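PDB 1IUJ: antibiotic biosynthesis monooxygenase from Thermus thermophilus, which is of unproven function but, as a member of the antibiotic biosynthesis monooxygenase family, may act as a monooxygenase, and binds zinc ions. Local coordinates for residues E16-A21 and Y50-L55. Residues are numbered along the deposited sequence; the frame is centred on the assembly and turned at random.
Sequences EQFEEA and YVVMTL
F18 reaches from helix 15-29 to Y50 and V52 of strand 50-56, and so illustrates how a helix is seated on the face of an antiparallel sheet. Its CG lies anti to the backbone N (chi1 171°), which carries the ring off the helix toward the strand. There F18 CE2 comes within 3.6 Å of Y50 CD2. The ring planes are inclined at 54° with centroids 5.0 Å apart, an oblique pairing in which F18 CD2 sits over one face of the tyrosine, displaced toward its rim. F18 CZ, at the tip of the ring, approaches V52 CG2 at 4.3 Å, the methyl lying near the plane of the phenylalanine ring; F22, one turn further along the helix, also touches V52. E19, extended beyond CG, crosses Y50 at about a right angle and meets the rim of its ring. Y50 OH donates a 2.6 Å hydrogen bond to E19 OE2, which accepts through its anti lone pair; V98 of the second subunit packs against E19. This joining of helix and sheet belongs to the dimeric alpha/beta-barrel fold. Apolar contact over one tyrosine face and the phenolic hydrogen bond should together limit ring motion, while the donated proton would probably help stabilise the carboxylate's negative charge.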
ATOM      1  N   GLU B  16     -19.529  -0.138   4.946  1.00 22.31           N
ATOM      2  CA  GLU B  16     -19.900  -1.513   5.263  1.00 23.35           C
ATOM      3  C   GLU B  16     -20.324  -2.346   4.033  1.00 23.00           C
ATOM      4  O   GLU B  16     -19.895  -3.500   3.855  1.00 23.06           O
ATOM      5  CB  GLU B  16     -20.967  -1.522   6.370  1.00 24.87           C
ATOM      6  CG  GLU B  16     -21.538  -2.894   6.684  1.00 28.04           C
ATOM      7  CD  GLU B  16     -22.614  -2.851   7.762  1.00 34.67           C
ATOM      8  OE1 GLU B  16     -23.101  -1.742   8.091  1.00 37.23           O
ATOM      9  OE2 GLU B  16     -22.970  -3.934   8.282  1.00 35.96           O
ATOM     10  N   GLN B  17     -21.163  -1.766   3.180  1.00 22.35           N
ATOM     11  CA  GLN B  17     -21.588  -2.453   1.985  1.00 21.47           C
ATOM     12  C   GLN B  17     -20.403  -2.696   1.049  1.00 20.99           C
ATOM     13  O   GLN B  17     -20.304  -3.778   0.459  1.00 21.41           O
ATOM     14  CB  GLN B  17     -22.700  -1.691   1.264  1.00 23.07           C
ATOM     15  CG  GLN B  17     -23.405  -2.543   0.228  1.00 24.93           C
ATOM     16  CD  GLN B  17     -24.149  -1.729  -0.802  1.00 25.45           C
ATOM     17  OE1 GLN B  17     -24.510  -0.584  -0.550  1.00 25.32           O
ATOM     18  NE2 GLN B  17     -24.365  -2.314  -1.977  1.00 29.16           N
ATOM     19  N   PHE B  18     -19.515  -1.698   0.940  1.00 18.96           N
ATOM     20  CA  PHE B  18     -18.300  -1.831   0.147  1.00 17.76           C
ATOM     21  C   PHE B  18     -17.471  -2.993   0.682  1.00 18.13           C
ATOM     22  O   PHE B  18     -17.028  -3.838  -0.084  1.00 16.36           O
ATOM     23  CB  PHE B  18     -17.478  -0.530   0.182  1.00 17.80           C
ATOM     24  CG  PHE B  18     -16.129  -0.667  -0.439  1.00 17.23           C
ATOM     25  CD1 PHE B  18     -15.984  -0.513  -1.796  1.00 18.52           C
ATOM     26  CD2 PHE B  18     -15.004  -0.991   0.338  1.00 17.42           C
ATOM     27  CE1 PHE B  18     -14.745  -0.653  -2.401  1.00 18.11           C
ATOM     28  CE2 PHE B  18     -13.757  -1.140  -0.241  1.00 15.33           C
ATOM     29  CZ  PHE B  18     -13.625  -0.969  -1.627  1.00 17.58           C
ATOM     30  N   GLU B  19     -17.276  -3.043   1.998  1.00 17.54           N
ATOM     31  CA  GLU B  19     -16.475  -4.118   2.588  1.00 19.16           C
ATOM     32  C   GLU B  19     -17.094  -5.504   2.349  1.00 20.91           C
ATOM     33  O   GLU B  19     -16.376  -6.466   2.051  1.00 21.67           O
ATOM     34  CB  GLU B  19     -16.246  -3.862   4.084  1.00 19.00           C
ATOM     35  CG  GLU B  19     -15.249  -2.736   4.365  1.00 19.78           C
ATOM     36  CD  GLU B  19     -14.927  -2.573   5.836  1.00 22.24           C
ATOM     37  OE1 GLU B  19     -15.042  -3.561   6.610  1.00 23.36           O
ATOM     38  OE2 GLU B  19     -14.532  -1.455   6.218  1.00 21.71           O
ATOM     39  N   GLU B  20     -18.423  -5.572   2.468  1.00 23.03           N
ATOM     40  CA  GLU B  20     -19.192  -6.814   2.328  1.00 25.96           C
ATOM     41  C   GLU B  20     -19.072  -7.264   0.889  1.00 26.57           C
ATOM     42  O   GLU B  20     -18.796  -8.433   0.618  1.00 27.62           O
ATOM     43  CB  GLU B  20     -20.673  -6.560   2.672  1.00 26.44           C
ATOM     44  CG  GLU B  20     -21.364  -7.627   3.527  1.00 31.01           C
ATOM     45  CD  GLU B  20     -22.682  -7.142   4.167  1.00 34.71           C
ATOM     46  OE1 GLU B  20     -23.540  -7.996   4.535  1.00 36.20           O
ATOM     47  OE2 GLU B  20     -22.883  -5.909   4.300  1.00 34.77           O
ATOM     48  N   ALA B  21     -19.236  -6.317  -0.032  1.00 27.59           N
ATOM     49  CA  ALA B  21     -19.070  -6.579  -1.453  1.00 28.18           C
ATOM     50  C   ALA B  21     -17.636  -7.014  -1.786  1.00 28.24           C
ATOM     51  O   ALA B  21     -17.433  -7.973  -2.535  1.00 29.34           O
ATOM     52  CB  ALA B  21     -19.499  -5.361  -2.287  1.00 28.06           C
ATOM     53  N   TYR B  50     -10.464   4.259   0.530  1.00 13.13           N
ATOM     54  CA  TYR B  50     -10.027   2.882   0.809  1.00 12.51           C
ATOM     55  C   TYR B  50      -8.910   2.525  -0.171  1.00 12.76           C
ATOM     56  O   TYR B  50      -8.867   3.078  -1.278  1.00 12.90           O
ATOM     57  CB  TYR B  50     -11.208   1.898   0.596  1.00 12.81           C
ATOM     58  CG  TYR B  50     -12.071   1.649   1.824  1.00 12.11           C
ATOM     59  CD1 TYR B  50     -12.968   2.613   2.280  1.00 15.98           C
ATOM     60  CD2 TYR B  50     -11.980   0.446   2.513  1.00 14.01           C
ATOM     61  CE1 TYR B  50     -13.776   2.356   3.410  1.00 13.71           C
ATOM     62  CE2 TYR B  50     -12.776   0.182   3.651  1.00 14.80           C
ATOM     63  CZ  TYR B  50     -13.648   1.150   4.077  1.00 13.53           C
ATOM     64  OH  TYR B  50     -14.412   0.890   5.219  1.00 14.10           O
ATOM     65  N   VAL B  51      -8.032   1.624   0.248  1.00 12.46           N
ATOM     66  CA  VAL B  51      -7.060   0.995  -0.672  1.00 12.49           C
ATOM     67  C   VAL B  51      -7.214  -0.503  -0.706  1.00 12.42           C
ATOM     68  O   VAL B  51      -7.148  -1.167   0.308  1.00 12.97           O
ATOM     69  CB  VAL B  51      -5.583   1.420  -0.374  1.00 13.77           C
ATOM     70  CG1 VAL B  51      -4.606   0.641  -1.243  1.00 13.88           C
ATOM     71  CG2 VAL B  51      -5.418   2.888  -0.652  1.00 14.78           C
ATOM     72  N   VAL B  52      -7.395  -1.055  -1.909  1.00 12.45           N
ATOM     73  CA  VAL B  52      -7.358  -2.503  -2.063  1.00 12.84           C
ATOM     74  C   VAL B  52      -5.956  -2.789  -2.583  1.00 12.75           C
ATOM     75  O   VAL B  52      -5.578  -2.368  -3.705  1.00 13.04           O
ATOM     76  CB  VAL B  52      -8.394  -3.011  -3.046  1.00 12.63           C
ATOM     77  CG1 VAL B  52      -8.170  -4.512  -3.286  1.00 13.30           C
ATOM     78  CG2 VAL B  52      -9.836  -2.670  -2.601  1.00 15.27           C
ATOM     79  N   MET B  53      -5.195  -3.521  -1.784  1.00 12.44           N
ATOM     80  CA  MET B  53      -3.795  -3.765  -2.102  1.00 12.98           C
ATOM     81  C   MET B  53      -3.631  -5.228  -2.431  1.00 13.26           C
ATOM     82  O   MET B  53      -4.017  -6.099  -1.637  1.00 13.26           O
ATOM     83  CB  MET B  53      -2.904  -3.437  -0.911  1.00 13.22           C
ATOM     84  CG  MET B  53      -1.457  -3.659  -1.242  1.00 16.73           C
ATOM     85  SD  MET B  53      -0.448  -3.091   0.085  1.00 25.95           S
ATOM     86  CE  MET B  53      -0.982  -4.117   1.414  1.00 26.88           C
ATOM     87  N   THR B  54      -3.041  -5.513  -3.578  1.00 12.98           N
ATOM     88  CA  THR B  54      -2.930  -6.902  -4.002  1.00 12.99           C
ATOM     89  C   THR B  54      -1.518  -7.197  -4.417  1.00 12.30           C
ATOM     90  O   THR B  54      -0.891  -6.387  -5.119  1.00 12.85           O
ATOM     91  CB  THR B  54      -3.889  -7.176  -5.145  1.00 12.81           C
ATOM     92  OG1 THR B  54      -5.226  -6.827  -4.749  1.00 13.10           O
ATOM     93  CG2 THR B  54      -3.943  -8.716  -5.448  1.00 13.10           C
ATOM     94  N   LEU B  55      -0.988  -8.301  -3.893  1.00 12.17           N
ATOM     95  CA  LEU B  55       0.389  -8.730  -4.138  1.00 12.60           C
ATOM     96  C   LEU B  55       0.375  -9.889  -5.111  1.00 12.76           C
ATOM     97  O   LEU B  55      -0.363 -10.854  -4.906  1.00 13.29           O
ATOM     98  CB  LEU B  55       1.033  -9.203  -2.826  1.00 12.83           C
ATOM     99  CG  LEU B  55       1.589  -8.154  -1.864  1.00 17.01           C
ATOM    100  CD1 LEU B  55       0.508  -7.163  -1.410  1.00 19.77           C
ATOM    101  CD2 LEU B  55       2.192  -8.930  -0.668  1.00 17.44           C
TER